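Dihydroorotase (Agrobacterium tumefaciens, PDB 2OGJ) hydrolyses acetyl-(R)-mandelate and, less efficiently, acetyl glycolate in vitro, as a zinc-dependent esterase of the amidohydrolase superfamily. Local coordinates at residues F114-R118 and N167-I171; L201-M205 and S331-L335. Residues are numbered along the deposited sequence.

Contact 1: F114-R118 and N167-I171; sequences FHGFR and NSEHI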
loop_
_atom_site.group_PDB
_atom_site.type_symbol
_atom_site.label_atom_id
_atom_site.label_comp_id
_atom_site.label_asym_id
_atom_site.label_seq_id
_atom_site.Cartn_x
_atom_site.Cartn_y
_atom_site.Cartn_z
ATOM N N PHE A 114 -18.820 4.443 19.299
ATOM C CA PHE A 114 -19.734 5.524 19.625
ATOM C C PHE A 114 -20.610 5.149 20.821
ATOM O O PHE A 114 -20.972 6.011 21.622
ATOM C CB PHE A 114 -20.644 5.895 18.442
ATOM C CG PHE A 114 -21.576 7.047 18.748
ATOM C CD1 PHE A 114 -21.148 8.368 18.604
ATOM C CD2 PHE A 114 -22.850 6.811 19.270
ATOM C CE1 PHE A 114 -21.972 9.444 18.980
ATOM C CE2 PHE A 114 -23.687 7.869 19.653
ATOM C CZ PHE A 114 -23.251 9.196 19.510
ATOM N N HIS A 115 -20.967 3.872 20.938
ATOM C CA HIS A 115 -21.793 3.447 22.064
ATOM C C HIS A 115 -21.025 3.771 23.355
ATOM O O HIS A 115 -21.619 4.086 24.378
ATOM C CB HIS A 115 -22.129 1.948 21.960
ATOM C CG HIS A 115 -20.949 1.042 22.096
ATOM N ND1 HIS A 115 -19.958 0.958 21.144
ATOM C CD2 HIS A 115 -20.571 0.224 23.104
ATOM C CE1 HIS A 115 -19.016 0.132 21.562
ATOM N NE2 HIS A 115 -19.364 -0.325 22.751
ATOM N N GLY A 116 -19.698 3.727 23.283
ATOM C CA GLY A 116 -18.883 4.055 24.433
ATOM C C GLY A 116 -19.016 5.535 24.730
ATOM O O GLY A 116 -19.123 5.937 25.886
ATOM N N PHE A 117 -19.021 6.357 23.692
ATOM C CA PHE A 117 -19.155 7.785 23.871
ATOM C C PHE A 117 -20.504 8.090 24.512
ATOM O O PHE A 117 -20.587 8.873 25.449
ATOM C CB PHE A 117 -19.059 8.487 22.517
ATOM C CG PHE A 117 -19.114 9.994 22.597
ATOM C CD1 PHE A 117 -18.020 10.718 23.050
ATOM C CD2 PHE A 117 -20.252 10.687 22.205
ATOM C CE1 PHE A 117 -18.051 12.104 23.114
ATOM C CE2 PHE A 117 -20.285 12.095 22.270
ATOM C CZ PHE A 117 -19.184 12.790 22.724
ATOM N N ARG A 118 -21.559 7.456 24.022
ATOM C CA ARG A 118 -22.901 7.689 24.551
ATOM C C ARG A 118 -23.029 7.380 26.040
ATOM O O ARG A 118 -23.575 8.169 26.811
ATOM C CB ARG A 118 -23.916 6.846 23.771
ATOM C CG ARG A 118 -25.379 7.159 24.104
ATOM C CD ARG A 118 -26.355 6.146 23.531
ATOM N NE ARG A 118 -26.041 4.806 24.008
ATOM C CZ ARG A 118 -25.761 3.782 23.207
ATOM N NH1 ARG A 118 -25.766 3.944 21.888
ATOM N NH2 ARG A 118 -25.455 2.602 23.723
ATOM N N ASN A 167 -28.751 5.917 17.040
ATOM C CA ASN A 167 -28.385 7.111 17.799
ATOM C C ASN A 167 -28.732 8.429 17.136
ATOM O O ASN A 167 -28.015 9.416 17.306
ATOM C CB ASN A 167 -26.890 7.112 18.116
ATOM C CG ASN A 167 -26.440 5.849 18.792
ATOM O OD1 ASN A 167 -26.001 4.918 18.130
ATOM N ND2 ASN A 167 -26.563 5.799 20.112
ATOM N N SER A 168 -29.829 8.455 16.391
ATOM C CA SER A 168 -30.247 9.678 15.715
ATOM C C SER A 168 -30.496 10.827 16.693
ATOM O O SER A 168 -30.463 11.999 16.312
ATOM C CB SER A 168 -31.495 9.406 14.868
ATOM O OG SER A 168 -32.365 8.495 15.525
ATOM N N GLU A 169 -30.737 10.489 17.956
ATOM C CA GLU A 169 -30.973 11.497 18.996
ATOM C C GLU A 169 -29.639 12.107 19.447
ATOM O O GLU A 169 -29.607 13.160 20.097
ATOM C CB GLU A 169 -31.654 10.870 20.222
ATOM C CG GLU A 169 -32.498 9.640 19.914
ATOM C CD GLU A 169 -31.674 8.341 19.789
ATOM O OE1 GLU A 169 -31.161 7.838 20.815
ATOM O OE2 GLU A 169 -31.539 7.816 18.660
ATOM N N HIS A 170 -28.539 11.452 19.090
ATOM C CA HIS A 170 -27.231 11.915 19.514
ATOM C C HIS A 170 -26.293 12.362 18.406
ATOM O O HIS A 170 -25.475 13.273 18.599
ATOM C CB HIS A 170 -26.547 10.819 20.341
ATOM C CG HIS A 170 -27.366 10.337 21.502
ATOM N ND1 HIS A 170 -27.920 11.191 22.436
ATOM C CD2 HIS A 170 -27.715 9.087 21.886
ATOM C CE1 HIS A 170 -28.575 10.487 23.340
ATOM N NE2 HIS A 170 -28.466 9.207 23.029
ATOM N N ILE A 171 -26.392 11.703 17.257
ATOM C CA ILE A 171 -25.533 12.008 16.116
ATOM C C ILE A 171 -26.200 13.040 15.207
ATOM O O ILE A 171 -27.300 12.817 14.703
ATOM C CB ILE A 171 -25.222 10.714 15.341
ATOM C CG1 ILE A 171 -24.454 9.760 16.255
ATOM C CG2 ILE A 171 -24.467 11.012 14.058
ATOM C CD1 ILE A 171 -24.091 8.464 15.605
#
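Phe114 gives up more surface here than any other residue of the two segments. It sits at the start of helix 114-122 and faces the loop that leads from helix 157-165 into strand 171-173. Chi1 of Phe114 is t, and the ring reaches across to the loop. Ile171 covers one face: CG1 of Ile171 lies 3.5 Å from CZ of Phe114 and 3.9 Å from the ring centroid, 26° off the normal, which makes a CH-pi contact. CB of His170 meets the ring edge, 3.8 Å from CZ of Phe114. CE2 of Phe114 also comes to 3.5 Å from CG of Asn167.

Arg118 stands one helical turn further on, and its N donates to O of Phe114 at 2.9 Å. Its CB therefore points to the same loop. The aliphatic part of the side chain packs on His170, with CD of Arg118 3.6 Å from CD2 of His170. NH1 of Arg118 lies 2.7 Å from ND2 of Asn167.

The loop is held in a tight turn. O of Asn167 accepts from N of His170 and from N of Ile171, both at 2.8 Å. This brings Asn167, His170 and Ile171 together against the helix. Cys163 of helix 157-165 and Ala131 of strand 128-132 also touch Phe114. The contact thus joins the outer layer of a TIM barrel across two successive beta-alpha units. Its chemistry is mixed, with Arg118 adding a polar edge to the ring packing. The fit of helix to loop therefore rests largely on van der Waals and CH-pi contacts.

Contact 2: L201-M205 and S331-L335; sequences LKVPM and SVIRL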
loop_
_atom_site.group_PDB
_atom_site.type_symbol
_atom_site.label_atom_id
_atom_site.label_comp_id
_atom_site.label_asym_id
_atom_site.label_seq_id
_atom_site.Cartn_x
_atom_site.Cartn_y
_atom_site.Cartn_z
ATOM N N LEU A 201 -28.151 9.588 4.872
ATOM C CA LEU A 201 -28.619 9.754 6.252
ATOM C C LEU A 201 -29.479 10.986 6.387
ATOM O O LEU A 201 -30.221 11.130 7.359
ATOM C CB LEU A 201 -27.430 9.848 7.224
ATOM C CG LEU A 201 -26.620 8.556 7.390
ATOM C CD1 LEU A 201 -25.378 8.798 8.212
ATOM C CD2 LEU A 201 -27.504 7.499 8.041
ATOM N N LYS A 202 -29.388 11.858 5.391
ATOM C CA LYS A 202 -30.142 13.108 5.388
ATOM C C LYS A 202 -29.639 13.948 6.554
ATOM O O LYS A 202 -30.422 14.485 7.339
ATOM C CB LYS A 202 -31.646 12.838 5.527
ATOM C CG LYS A 202 -32.228 12.020 4.372
ATOM C CD LYS A 202 -33.750 11.892 4.460
ATOM C CE LYS A 202 -34.176 11.235 5.764
ATOM N NZ LYS A 202 -35.648 11.313 5.943
ATOM N N VAL A 203 -28.318 14.082 6.630
ATOM C CA VAL A 203 -27.682 14.809 7.713
ATOM C C VAL A 203 -26.549 15.725 7.207
ATOM O O VAL A 203 -25.967 15.491 6.143
ATOM C CB VAL A 203 -27.169 13.769 8.751
ATOM C CG1 VAL A 203 -25.770 13.276 8.367
ATOM C CG2 VAL A 203 -27.248 14.331 10.161
ATOM N N PRO A 204 -26.229 16.794 7.953
ATOM C CA PRO A 204 -25.162 17.692 7.509
ATOM C C PRO A 204 -23.766 17.111 7.655
ATOM O O PRO A 204 -23.556 16.171 8.407
ATOM C CB PRO A 204 -25.376 18.926 8.370
ATOM C CG PRO A 204 -25.909 18.338 9.633
ATOM C CD PRO A 204 -26.905 17.337 9.138
HETATM N N MSE A 205 -22.812 17.695 6.942
HETATM C CA MSE A 205 -21.436 17.222 6.972
HETATM C C MSE A 205 -20.458 18.326 7.382
HETATM O O MSE A 205 -20.449 19.402 6.790
HETATM C CB MSE A 205 -21.055 16.687 5.586
HETATM C CG MSE A 205 -19.750 15.912 5.548
HETATM SE SE MSE A 205 -19.303 15.413 3.887
HETATM C CE MSE A 205 -17.648 14.944 4.135
ATOM N N SER A 331 -28.737 25.810 14.747
ATOM C CA SER A 331 -29.462 25.460 13.536
ATOM C C SER A 331 -28.818 24.244 12.872
ATOM O O SER A 331 -29.519 23.382 12.344
ATOM C CB SER A 331 -29.477 26.640 12.564
ATOM O OG SER A 331 -28.190 27.219 12.460
ATOM N N VAL A 332 -27.489 24.178 12.907
ATOM C CA VAL A 332 -26.782 23.063 12.302
ATOM C C VAL A 332 -27.165 21.753 12.976
ATOM O O VAL A 332 -27.343 20.733 12.309
ATOM C CB VAL A 332 -25.246 23.213 12.422
ATOM C CG1 VAL A 332 -24.552 22.003 11.762
ATOM C CG2 VAL A 332 -24.800 24.510 11.797
ATOM N N ILE A 333 -27.293 21.777 14.299
ATOM C CA ILE A 333 -27.624 20.549 15.000
ATOM C C ILE A 333 -29.112 20.364 15.220
ATOM O O ILE A 333 -29.545 19.432 15.900
ATOM C CB ILE A 333 -26.851 20.437 16.344
ATOM C CG1 ILE A 333 -27.021 21.702 17.167
ATOM C CG2 ILE A 333 -25.374 20.193 16.068
ATOM C CD1 ILE A 333 -26.383 21.620 18.515
ATOM N N ARG A 334 -29.896 21.241 14.613
ATOM C CA ARG A 334 -31.340 21.180 14.718
ATOM C C ARG A 334 -31.802 21.332 16.158
ATOM O O ARG A 334 -32.711 20.634 16.610
ATOM C CB ARG A 334 -31.857 19.863 14.113
ATOM C CG ARG A 334 -31.701 19.793 12.588
ATOM C CD ARG A 334 -31.836 18.374 12.036
ATOM N NE ARG A 334 -31.335 18.270 10.658
ATOM C CZ ARG A 334 -31.048 17.122 10.040
ATOM N NH1 ARG A 334 -31.208 15.952 10.665
ATOM N NH2 ARG A 334 -30.588 17.143 8.793
ATOM N N LEU A 335 -31.162 22.246 16.877
ATOM C CA LEU A 335 -31.526 22.531 18.260
ATOM C C LEU A 335 -32.486 23.706 18.218
ATOM O O LEU A 335 -32.123 24.789 17.746
ATOM C CB LEU A 335 -30.295 22.915 19.081
ATOM C CG LEU A 335 -30.577 23.327 20.529
ATOM C CD1 LEU A 335 -31.387 22.225 21.219
ATOM C CD2 LEU A 335 -29.249 23.595 21.262
#
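Two Schellman motifs meet here in the TIM barrel. One ends helix 189-201, with Lys202 as its C-prime residue. The other ends helix 327-332, with Arg334 in that role. Both residues have positive phi. The CA-to-CB bond of Arg334 points toward the 201-205 loop. Its chi1 is m and chi2 and chi3 are t, so the side chain is extended and its guanidinium spans the gap. Lys202 is also m at chi1, but its side chain makes no contact with 331-335. The residue takes part through its backbone carbonyl.

The ring carbons CD and CG of Pro204 meet Arg334 and Val332. Pro204 lies against one face of the guanidinium: its CD is 3.7 Å from NH2 of Arg334. CG of Pro204 is 3.9 Å from O of Val332. The side chain of Val332 makes a looser apolar contact, CG1 to CG of Pro204 at 4.5 Å. Near the plane of the guanidinium, NH2 of Arg334 donates to O of Lys202 at 3.0 Å, with an N-H...O angle of 166°.

Overall arrangement
From the N terminus, the chain passes through strands 68-75 and 100-106 and enters helix 114-122. Contact 1 closes when the chain returns after strand 128-132 and helix 157-165, a loop of 48 residues. Strand 171-173 and helix 189-201 follow, and contact 2 opens at 201-205. It closes after 125 intervening residues. The two contacts are in series and neither nest nor cross. Contact 1 ties neighbouring parts of the barrel wall. Contact 2 joins the loop before strand 206-209 to the C-terminal end of helix 327-332. Their centres are about 15 Å apart. Helix 157-165 touches a segment of each: Cys163 meets Phe114 and Ile171, and Ile160 meets Leu201, which takes no part in contact 2.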